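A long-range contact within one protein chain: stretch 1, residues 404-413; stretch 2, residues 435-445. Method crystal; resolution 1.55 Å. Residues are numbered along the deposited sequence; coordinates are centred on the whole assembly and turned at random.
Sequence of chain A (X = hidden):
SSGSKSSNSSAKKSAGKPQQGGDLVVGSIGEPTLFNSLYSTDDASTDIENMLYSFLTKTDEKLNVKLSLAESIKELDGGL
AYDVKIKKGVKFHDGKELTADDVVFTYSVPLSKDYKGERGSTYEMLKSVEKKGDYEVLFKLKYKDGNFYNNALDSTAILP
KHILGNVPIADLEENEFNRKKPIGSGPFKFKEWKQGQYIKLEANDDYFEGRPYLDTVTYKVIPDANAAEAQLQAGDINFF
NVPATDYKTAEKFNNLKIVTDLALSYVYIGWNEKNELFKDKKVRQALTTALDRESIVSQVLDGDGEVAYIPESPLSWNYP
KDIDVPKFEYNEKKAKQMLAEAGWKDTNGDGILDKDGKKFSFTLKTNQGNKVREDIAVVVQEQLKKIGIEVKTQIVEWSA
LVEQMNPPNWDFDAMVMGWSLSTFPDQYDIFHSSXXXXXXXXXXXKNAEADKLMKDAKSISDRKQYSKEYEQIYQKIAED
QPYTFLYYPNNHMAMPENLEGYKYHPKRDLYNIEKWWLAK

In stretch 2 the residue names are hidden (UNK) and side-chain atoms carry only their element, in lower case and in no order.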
# COMPACT_ATOMS: atom_id res chain seq x y z
N GLN A 404 3.33 8.00 12.42
CA GLN A 404 2.67 7.66 13.68
C GLN A 404 2.27 6.18 13.76
O GLN A 404 2.42 5.56 14.82
CB GLN A 404 1.43 8.53 13.84
CG GLN A 404 1.73 9.92 14.31
CD GLN A 404 0.60 10.91 14.14
OE1 GLN A 404 -0.57 10.56 14.10
NE2 GLN A 404 0.95 12.18 14.08
N MET A 405 1.77 5.59 12.67
CA MET A 405 1.27 4.22 12.74
C MET A 405 2.41 3.21 12.79
O MET A 405 2.27 2.15 13.39
CB MET A 405 0.34 3.91 11.56
CG MET A 405 0.99 3.81 10.24
SD MET A 405 -0.25 3.51 8.93
CE MET A 405 -1.07 5.06 8.94
N ASN A 406 3.55 3.57 12.19
CA ASN A 406 4.69 2.66 12.04
C ASN A 406 5.48 2.46 13.33
O ASN A 406 5.45 3.31 14.21
CB ASN A 406 5.63 3.16 10.92
CG ASN A 406 5.26 2.62 9.56
OD1 ASN A 406 5.59 1.49 9.24
ND2 ASN A 406 4.55 3.42 8.76
N PRO A 407 6.22 1.35 13.46
CA PRO A 407 7.20 1.23 14.51
C PRO A 407 8.16 2.41 14.43
O PRO A 407 8.40 2.91 13.32
CB PRO A 407 7.95 -0.06 14.16
CG PRO A 407 7.06 -0.80 13.27
CD PRO A 407 6.19 0.17 12.57
N PRO A 408 8.69 2.87 15.57
CA PRO A 408 8.49 2.42 16.94
C PRO A 408 7.36 3.14 17.69
O PRO A 408 7.37 3.15 18.92
CB PRO A 408 9.82 2.79 17.59
CG PRO A 408 10.14 4.08 16.94
CD PRO A 408 9.68 3.97 15.53
N ASN A 409 6.41 3.73 16.95
CA ASN A 409 5.43 4.67 17.53
C ASN A 409 4.08 4.03 17.82
O ASN A 409 3.60 4.06 18.96
CB ASN A 409 5.25 5.88 16.62
CG ASN A 409 6.54 6.61 16.36
OD1 ASN A 409 6.81 7.04 15.23
ND2 ASN A 409 7.33 6.79 17.39
N TRP A 410 3.46 3.44 16.80
CA TRP A 410 2.12 2.88 16.95
C TRP A 410 1.18 3.83 17.68
O TRP A 410 0.41 3.42 18.56
CB TRP A 410 2.17 1.56 17.69
CG TRP A 410 3.12 0.59 17.06
CD1 TRP A 410 2.93 -0.13 15.91
CD2 TRP A 410 4.38 0.20 17.58
NE1 TRP A 410 4.03 -0.92 15.67
CE2 TRP A 410 4.93 -0.75 16.69
CE3 TRP A 410 5.12 0.56 18.71
CZ2 TRP A 410 6.17 -1.34 16.91
CZ3 TRP A 410 6.34 -0.02 18.94
CH2 TRP A 410 6.87 -0.97 18.03
N ASP A 411 1.25 5.09 17.28
CA ASP A 411 0.69 6.20 18.06
C ASP A 411 -0.71 6.50 17.56
O ASP A 411 -0.96 7.53 16.91
CB ASP A 411 1.62 7.39 17.88
CG ASP A 411 1.14 8.63 18.60
OD1 ASP A 411 1.51 9.72 18.13
OD2 ASP A 411 0.38 8.52 19.59
N PHE A 412 -1.61 5.55 17.83
CA PHE A 412 -3.03 5.67 17.49
C PHE A 412 -3.81 4.69 18.36
O PHE A 412 -3.27 3.66 18.78
CB PHE A 412 -3.27 5.39 15.99
CG PHE A 412 -3.01 3.96 15.58
CD1 PHE A 412 -1.73 3.52 15.36
CD2 PHE A 412 -4.05 3.09 15.42
CE1 PHE A 412 -1.49 2.19 14.96
CE2 PHE A 412 -3.81 1.76 14.98
CZ PHE A 412 -2.52 1.33 14.78
N ASP A 413 -5.07 5.03 18.65
CA ASP A 413 -6.02 4.11 19.30
C ASP A 413 -6.70 3.29 18.21
O ASP A 413 -6.74 2.05 18.23
CB ASP A 413 -7.11 4.87 20.04
CG ASP A 413 -6.58 5.74 21.18
OD1 ASP A 413 -5.52 5.43 21.75
OD2 ASP A 413 -7.27 6.74 21.48
N UNK A 435 5.68 -9.64 12.90
CA UNK A 435 5.76 -8.39 12.14
C UNK A 435 5.33 -7.17 12.91
O UNK A 435 5.25 -6.09 12.36
n UNK A 435 7.37 -8.44 9.11
o UNK A 435 7.76 -10.50 9.99
c UNK A 435 6.97 -9.56 9.68
c UNK A 435 5.48 -9.66 9.95
c UNK A 435 4.95 -8.53 10.84
N UNK A 436 5.08 -7.33 14.21
CA UNK A 436 4.72 -6.21 15.04
C UNK A 436 5.92 -5.30 15.31
O UNK A 436 5.83 -4.07 15.13
c UNK A 436 4.14 -6.71 16.39
c UNK A 436 2.80 -7.44 16.18
c UNK A 436 2.31 -8.15 17.47
c UNK A 436 3.92 -5.53 17.33
N UNK A 437 7.02 -5.87 15.76
CA UNK A 437 8.13 -5.07 16.25
C UNK A 437 8.75 -4.17 15.20
O UNK A 437 9.06 -3.00 15.47
c UNK A 437 9.20 -5.95 16.88
n UNK A 437 13.10 -6.19 19.95
c UNK A 437 10.33 -5.16 17.55
c UNK A 437 12.47 -5.33 18.90
c UNK A 437 11.40 -6.09 18.12
N UNK A 438 8.95 -4.71 14.00
CA UNK A 438 9.63 -3.95 12.95
C UNK A 438 8.95 -4.04 11.59
O UNK A 438 9.57 -3.68 10.60
c UNK A 438 11.88 -4.60 14.07
c UNK A 438 14.07 -5.37 15.02
n UNK A 438 15.50 -5.66 14.67
c UNK A 438 11.09 -4.40 12.80
c UNK A 438 13.21 -5.29 13.78
N UNK A 439 7.70 -4.48 11.53
CA UNK A 439 6.97 -4.59 10.27
C UNK A 439 5.63 -3.92 10.26
O UNK A 439 5.40 -2.92 10.94
N UNK A 440 4.72 -4.47 9.45
CA UNK A 440 3.45 -3.84 9.16
C UNK A 440 2.26 -4.28 10.02
O UNK A 440 1.12 -3.95 9.71
c UNK A 440 3.57 -3.96 5.22
c UNK A 440 4.74 -2.44 6.78
c UNK A 440 4.16 -3.80 6.63
c UNK A 440 3.10 -4.09 7.69
N UNK A 441 2.53 -5.01 11.11
CA UNK A 441 1.45 -5.42 12.04
C UNK A 441 1.28 -4.32 13.08
O UNK A 441 1.56 -4.50 14.27
o UNK A 441 -0.42 -6.73 13.76
c UNK A 441 0.55 -7.41 13.41
n UNK A 441 0.64 -8.72 13.67
c UNK A 441 1.74 -6.80 12.65
N UNK A 442 0.75 -3.20 12.59
CA UNK A 442 0.66 -1.97 13.36
C UNK A 442 -0.33 -2.09 14.49
O UNK A 442 -0.26 -1.28 15.42
c UNK A 442 1.06 -0.53 11.26
c UNK A 442 3.23 -0.27 10.20
c UNK A 442 1.25 0.15 8.94
o UNK A 442 3.39 0.41 7.91
c UNK A 442 2.44 -0.59 11.32
c UNK A 442 0.19 -0.83 12.47
c UNK A 442 2.62 0.09 9.02
c UNK A 442 0.47 -0.17 10.04
N UNK A 443 -1.27 -3.02 14.40
CA UNK A 443 -2.34 -3.14 15.42
C UNK A 443 -2.05 -4.17 16.52
O UNK A 443 -2.91 -4.42 17.38
c UNK A 443 -4.20 -2.27 13.90
c UNK A 443 -3.73 -3.45 14.77
c UNK A 443 -3.69 -4.77 13.98
N UNK A 444 -0.86 -4.77 16.49
CA UNK A 444 -0.45 -5.70 17.54
C UNK A 444 -1.34 -6.94 17.64
O UNK A 444 -1.63 -7.44 18.73
c UNK A 444 0.81 -4.07 18.94
c UNK A 444 4.05 -3.00 20.14
c UNK A 444 2.83 -3.16 19.48
c UNK A 444 3.50 -4.98 21.44
c UNK A 444 1.05 -2.97 18.15
c UNK A 444 -0.36 -4.97 18.88
n UNK A 444 2.26 -2.41 18.48
c UNK A 444 1.93 -4.21 19.78
c UNK A 444 4.37 -3.92 21.11
c UNK A 444 2.28 -5.14 20.78
N UNK A 445 -1.71 -7.46 16.49
CA UNK A 445 -2.49 -8.68 16.40
C UNK A 445 -1.61 -9.92 16.54
O UNK A 445 -0.59 -10.06 15.89
c UNK A 445 -3.52 -10.85 13.73
c UNK A 445 -3.19 -8.72 15.04
c UNK A 445 -5.65 -11.59 15.28
c UNK A 445 -3.91 -10.01 14.77
c UNK A 445 -4.19 -12.01 13.45
o UNK A 445 -5.91 -13.55 13.94
c UNK A 445 -4.98 -10.40 15.54
c UNK A 445 -5.26 -12.38 14.22
O HOH W 1 4.15 -2.78 13.44

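Position 435 carries three side-chain carbons in a row, the third bearing one oxygen and one nitrogen, and touches nothing on stretch 1. This is Gln435; Gln435 O accepts a weak hydrogen bond from N of 439 at 3.0 Å, and Gln435 O accepts another from N of 441 at 3.2 Å, folding the segment into a compact loop. Position 436 has four carbons, forked at the first, with one arm two carbons long; its CA-to-CB bond points sideways, the end of the side chain leads away, and its backbone O lies 3.3 Å from Trp410 CZ2 at the edge of the indole. This is Ile436, whose apolar side chain suits a partly exposed place where the backbone makes the contact.

Positions 437 and 438 each show four carbons in a row ending in nitrogen. In both the CA-to-CB bond points away from stretch 1, and O of 437 packs 3.4 Å from Pro407 CB. They are Lys437 and Lys438, their long chains exposed, as suits a charged amine.

Position 439 has no side-chain atoms; its O lies 3.6 Å from Pro407 CG. It is Gly439: an ideal CB here would lie 2.6 Å from Gln435 NE2, a clash that glycine avoids.

Position 440 has four carbons forked at the second and scarcely touches stretch 1: Leu440, apolar and buried. Position 441 has two carbons, the second carrying oxygen and nitrogen, and no contact with stretch 1. As Asn441 it braces its own stretch: OD1 accepts from N of 445 at 3.1 Å, while ND2 donates to O of 445 at 2.9 Å.

At position 442 one carbon leads to a six-carbon ring bearing an oxygen. Met405 CG lies over one ring face, 4.1 Å from its centroid, Pro407 CD meets the ring edge, and the oxygen lies 2.8 Å from Asn406 OD1. This is Tyr442: its ring packs against apolar groups while OH donates to Asn406 OD1.

Position 443 has one carbon carrying two more, one of them 4.1 Å from Phe412 CZ, at the ring edge: Val443, buried and apolar like its neighbour. Position 444 has one carbon and fused five- and six-membered rings whose single nitrogen lies 3.4 Å from Trp410 CG. It is Trp444, its edge meeting the face of Trp410, with the five-membered rings at 83°. Position 445, one carbon and a six-carbon ring with oxygen, is out of reach of stretch 1: Tyr445, buried, its OH hydrogen-bonded elsewhere in the structure.

The contact centres on Tyr442, which combines packing with a direct hydrogen bond. A water adds a polar link, accepting from Trp410 NE1 and donating to Ile436 O and Gly439 O, while Pro407 and the paired tryptophans extend the packing.

Stretch 2, residues 435-445: QIKKGLNYVWY
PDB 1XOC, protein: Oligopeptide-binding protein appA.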